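Local coordinates for sporozoite microneme protein essential for cell traversal (Plasmodium berghei, PDB 4U5A) that is needed by malaria sporozoites to traverse host cells and folds as a four-helix bundle, by a mechanism that is not established, at residues A[18-29]-A[65-76]. Sequence-based numbering, arbitrary orientation.
Sequences SDDFSNDINATK and LNIIDGILRSFI
F21 lies against L72 and I68 in the tightly packed inner half of an antiparallel helix pair in this four-helix bundle, where segments 18-29 and 65-76 have axes 9.6 Å apart at closest approach, their N-to-C directions 176° apart. A chi1 of -172° sets the F21 ring, trans to the backbone N, toward helix 59-84: L72 lies over one face and I25 CG1 of the same helix as F21 over the opposite one, both offset toward the rim, and the backbone of I68 meets the edge. The tip, F21 CZ, lies 3.5 Å from I68 CG2. C102 of helix 88-126 touches both F21 and L72, and I68 reaches I189 and L192 of helix 167-197, so these residues join all four helices. Toward the end of 18-29, L65 CD1 touches both T28 CG2 and K29 CG. The solvent side is polar and looser. There the R73 guanidinium lies with one face over S18 CB, and its NH2 forms a salt bridge with exposed D19. S22 OG accepts a nearly straight, in-plane bond from R73 NH2 (2.7 Å) and in turn donates to D69 OD1, on its syn lone pair. Farther along, K29 NZ hydrogen-bonds to N66 OD1, lying in the carbonyl plane on a lone pair.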
# COMPACT_ATOMS: atom_id res chain seq x y z
N SER A 18 3.23 -14.58 -10.81
CA SER A 18 4.29 -13.88 -10.09
C SER A 18 4.59 -12.52 -10.71
O SER A 18 4.66 -11.50 -10.00
CB SER A 18 5.56 -14.73 -10.07
OG SER A 18 5.41 -15.88 -9.25
N ASP A 19 4.76 -12.49 -12.03
CA ASP A 19 5.12 -11.27 -12.73
C ASP A 19 4.03 -10.19 -12.65
O ASP A 19 4.34 -9.01 -12.41
CB ASP A 19 5.44 -11.59 -14.19
CG ASP A 19 6.70 -12.43 -14.34
OD1 ASP A 19 7.59 -12.33 -13.47
OD2 ASP A 19 6.80 -13.19 -15.32
N ASP A 20 2.78 -10.59 -12.83
CA ASP A 20 1.66 -9.66 -12.71
C ASP A 20 1.59 -9.08 -11.31
O ASP A 20 1.45 -7.86 -11.14
CB ASP A 20 0.33 -10.36 -13.04
CG ASP A 20 0.16 -10.62 -14.52
OD1 ASP A 20 1.07 -10.29 -15.30
OD2 ASP A 20 -0.90 -11.16 -14.90
N PHE A 21 1.71 -9.95 -10.31
CA PHE A 21 1.67 -9.49 -8.93
C PHE A 21 2.79 -8.47 -8.68
O PHE A 21 2.57 -7.43 -8.06
CB PHE A 21 1.80 -10.66 -7.96
CG PHE A 21 1.59 -10.28 -6.52
CD1 PHE A 21 0.32 -9.97 -6.05
CD2 PHE A 21 2.65 -10.22 -5.64
CE1 PHE A 21 0.11 -9.61 -4.74
CE2 PHE A 21 2.46 -9.87 -4.31
CZ PHE A 21 1.18 -9.56 -3.86
N SER A 22 3.98 -8.77 -9.20
CA SER A 22 5.11 -7.86 -9.06
C SER A 22 4.83 -6.49 -9.69
O SER A 22 5.12 -5.46 -9.08
CB SER A 22 6.36 -8.47 -9.69
OG SER A 22 6.85 -9.56 -8.93
N ASN A 23 4.24 -6.50 -10.88
CA ASN A 23 3.87 -5.26 -11.55
C ASN A 23 2.89 -4.42 -10.73
O ASN A 23 3.10 -3.22 -10.52
CB ASN A 23 3.25 -5.55 -12.93
CG ASN A 23 4.27 -6.08 -13.92
OD1 ASN A 23 5.47 -5.90 -13.75
ND2 ASN A 23 3.78 -6.75 -14.96
N ASP A 24 1.82 -5.07 -10.26
CA ASP A 24 0.81 -4.39 -9.45
C ASP A 24 1.43 -3.80 -8.17
O ASP A 24 1.15 -2.66 -7.80
CB ASP A 24 -0.32 -5.36 -9.10
CG ASP A 24 -1.03 -5.90 -10.34
OD1 ASP A 24 -0.97 -5.25 -11.40
OD2 ASP A 24 -1.64 -6.99 -10.25
N ILE A 25 2.28 -4.59 -7.52
CA ILE A 25 2.97 -4.14 -6.31
C ILE A 25 3.87 -2.93 -6.59
O ILE A 25 3.88 -1.98 -5.80
CB ILE A 25 3.81 -5.28 -5.69
CG1 ILE A 25 2.89 -6.35 -5.10
CG2 ILE A 25 4.72 -4.75 -4.59
CD1 ILE A 25 2.14 -5.90 -3.87
N ASN A 26 4.60 -2.95 -7.70
CA ASN A 26 5.47 -1.83 -8.05
C ASN A 26 4.63 -0.57 -8.31
O ASN A 26 5.03 0.54 -7.96
CB ASN A 26 6.33 -2.17 -9.25
N ALA A 27 3.47 -0.76 -8.94
CA ALA A 27 2.55 0.34 -9.16
C ALA A 27 2.09 0.96 -7.84
O ALA A 27 2.10 2.19 -7.67
CB ALA A 27 1.35 -0.12 -9.98
N THR A 28 1.69 0.10 -6.90
CA THR A 28 1.32 0.54 -5.56
C THR A 28 2.46 1.31 -4.89
O THR A 28 2.25 2.37 -4.28
CB THR A 28 0.93 -0.65 -4.67
OG1 THR A 28 -0.19 -1.34 -5.25
CG2 THR A 28 0.57 -0.18 -3.27
N LYS A 29 3.67 0.78 -5.03
CA LYS A 29 4.87 1.40 -4.48
C LYS A 29 5.02 2.81 -5.02
O LYS A 29 5.28 3.74 -4.26
CB LYS A 29 6.12 0.57 -4.79
CG LYS A 29 6.23 -0.73 -4.00
CD LYS A 29 7.67 -1.23 -3.93
CE LYS A 29 8.11 -1.90 -5.21
NZ LYS A 29 9.55 -2.30 -5.13
N LEU A 65 6.31 -3.66 0.99
CA LEU A 65 5.72 -4.09 -0.27
C LEU A 65 6.68 -5.01 -1.02
O LEU A 65 6.25 -5.87 -1.78
CB LEU A 65 5.34 -2.87 -1.11
CG LEU A 65 4.22 -2.02 -0.51
CD1 LEU A 65 3.80 -0.89 -1.42
CD2 LEU A 65 3.02 -2.88 -0.15
N ASN A 66 7.97 -4.82 -0.80
CA ASN A 66 8.96 -5.72 -1.38
C ASN A 66 8.89 -7.09 -0.73
O ASN A 66 9.17 -8.11 -1.35
CB ASN A 66 10.37 -5.13 -1.24
CG ASN A 66 10.67 -4.05 -2.26
OD1 ASN A 66 10.00 -3.95 -3.30
ND2 ASN A 66 11.67 -3.23 -1.98
N ILE A 67 8.48 -7.12 0.54
CA ILE A 67 8.28 -8.36 1.27
C ILE A 67 7.08 -9.13 0.72
O ILE A 67 7.18 -10.32 0.43
CB ILE A 67 8.06 -8.09 2.78
CG1 ILE A 67 9.33 -7.49 3.41
CG2 ILE A 67 7.65 -9.35 3.52
CD1 ILE A 67 9.20 -7.20 4.88
N ILE A 68 5.96 -8.43 0.57
CA ILE A 68 4.74 -9.01 0.01
C ILE A 68 4.99 -9.57 -1.39
O ILE A 68 4.59 -10.70 -1.70
CB ILE A 68 3.61 -7.96 -0.07
CG1 ILE A 68 3.30 -7.42 1.33
CG2 ILE A 68 2.37 -8.54 -0.71
CD1 ILE A 68 2.24 -6.33 1.33
N ASP A 69 5.68 -8.79 -2.21
CA ASP A 69 6.05 -9.20 -3.56
C ASP A 69 6.92 -10.45 -3.52
O ASP A 69 6.67 -11.40 -4.26
CB ASP A 69 6.77 -8.05 -4.27
CG ASP A 69 7.02 -8.33 -5.75
OD1 ASP A 69 6.60 -9.40 -6.25
OD2 ASP A 69 7.63 -7.47 -6.41
N GLY A 70 7.92 -10.46 -2.64
CA GLY A 70 8.84 -11.57 -2.58
C GLY A 70 8.26 -12.83 -1.96
O GLY A 70 8.57 -13.94 -2.40
N ILE A 71 7.39 -12.65 -0.97
CA ILE A 71 6.74 -13.78 -0.31
C ILE A 71 5.85 -14.54 -1.29
O ILE A 71 5.85 -15.78 -1.31
CB ILE A 71 5.92 -13.34 0.93
CG1 ILE A 71 6.86 -13.03 2.10
CG2 ILE A 71 4.96 -14.43 1.36
CD1 ILE A 71 6.14 -12.60 3.36
N LEU A 72 5.13 -13.81 -2.12
CA LEU A 72 4.24 -14.45 -3.07
C LEU A 72 5.05 -15.16 -4.15
O LEU A 72 4.72 -16.28 -4.54
CB LEU A 72 3.30 -13.45 -3.74
CG LEU A 72 2.31 -14.20 -4.63
CD1 LEU A 72 0.96 -14.35 -3.93
CD2 LEU A 72 2.17 -13.60 -6.02
N ARG A 73 6.10 -14.51 -4.63
CA ARG A 73 6.95 -15.09 -5.66
C ARG A 73 7.64 -16.34 -5.15
O ARG A 73 7.77 -17.32 -5.87
CB ARG A 73 7.99 -14.08 -6.15
CG ARG A 73 8.79 -14.56 -7.34
CD ARG A 73 9.65 -13.46 -7.95
NE ARG A 73 8.85 -12.46 -8.66
CZ ARG A 73 8.44 -12.59 -9.92
NH1 ARG A 73 8.75 -13.68 -10.61
NH2 ARG A 73 7.72 -11.63 -10.48
N SER A 74 8.06 -16.31 -3.89
CA SER A 74 8.70 -17.46 -3.28
C SER A 74 7.70 -18.60 -3.13
O SER A 74 8.06 -19.77 -3.29
CB SER A 74 9.30 -17.10 -1.92
OG SER A 74 10.58 -16.50 -2.05
N PHE A 75 6.45 -18.26 -2.83
CA PHE A 75 5.42 -19.28 -2.66
C PHE A 75 5.14 -20.02 -3.97
O PHE A 75 5.06 -21.24 -4.00
CB PHE A 75 4.13 -18.67 -2.14
CG PHE A 75 2.99 -19.65 -2.08
CD1 PHE A 75 2.86 -20.52 -1.02
CD2 PHE A 75 2.06 -19.70 -3.12
CE1 PHE A 75 1.81 -21.43 -0.97
CE2 PHE A 75 1.01 -20.60 -3.08
CZ PHE A 75 0.89 -21.47 -2.01
N ILE A 76 4.96 -19.25 -5.04
CA ILE A 76 4.67 -19.80 -6.36
C ILE A 76 5.80 -20.72 -6.85
O ILE A 76 5.53 -21.78 -7.41
CB ILE A 76 4.39 -18.68 -7.37
CG1 ILE A 76 3.10 -17.96 -6.99
CG2 ILE A 76 4.29 -19.24 -8.78
CD1 ILE A 76 2.63 -16.96 -8.02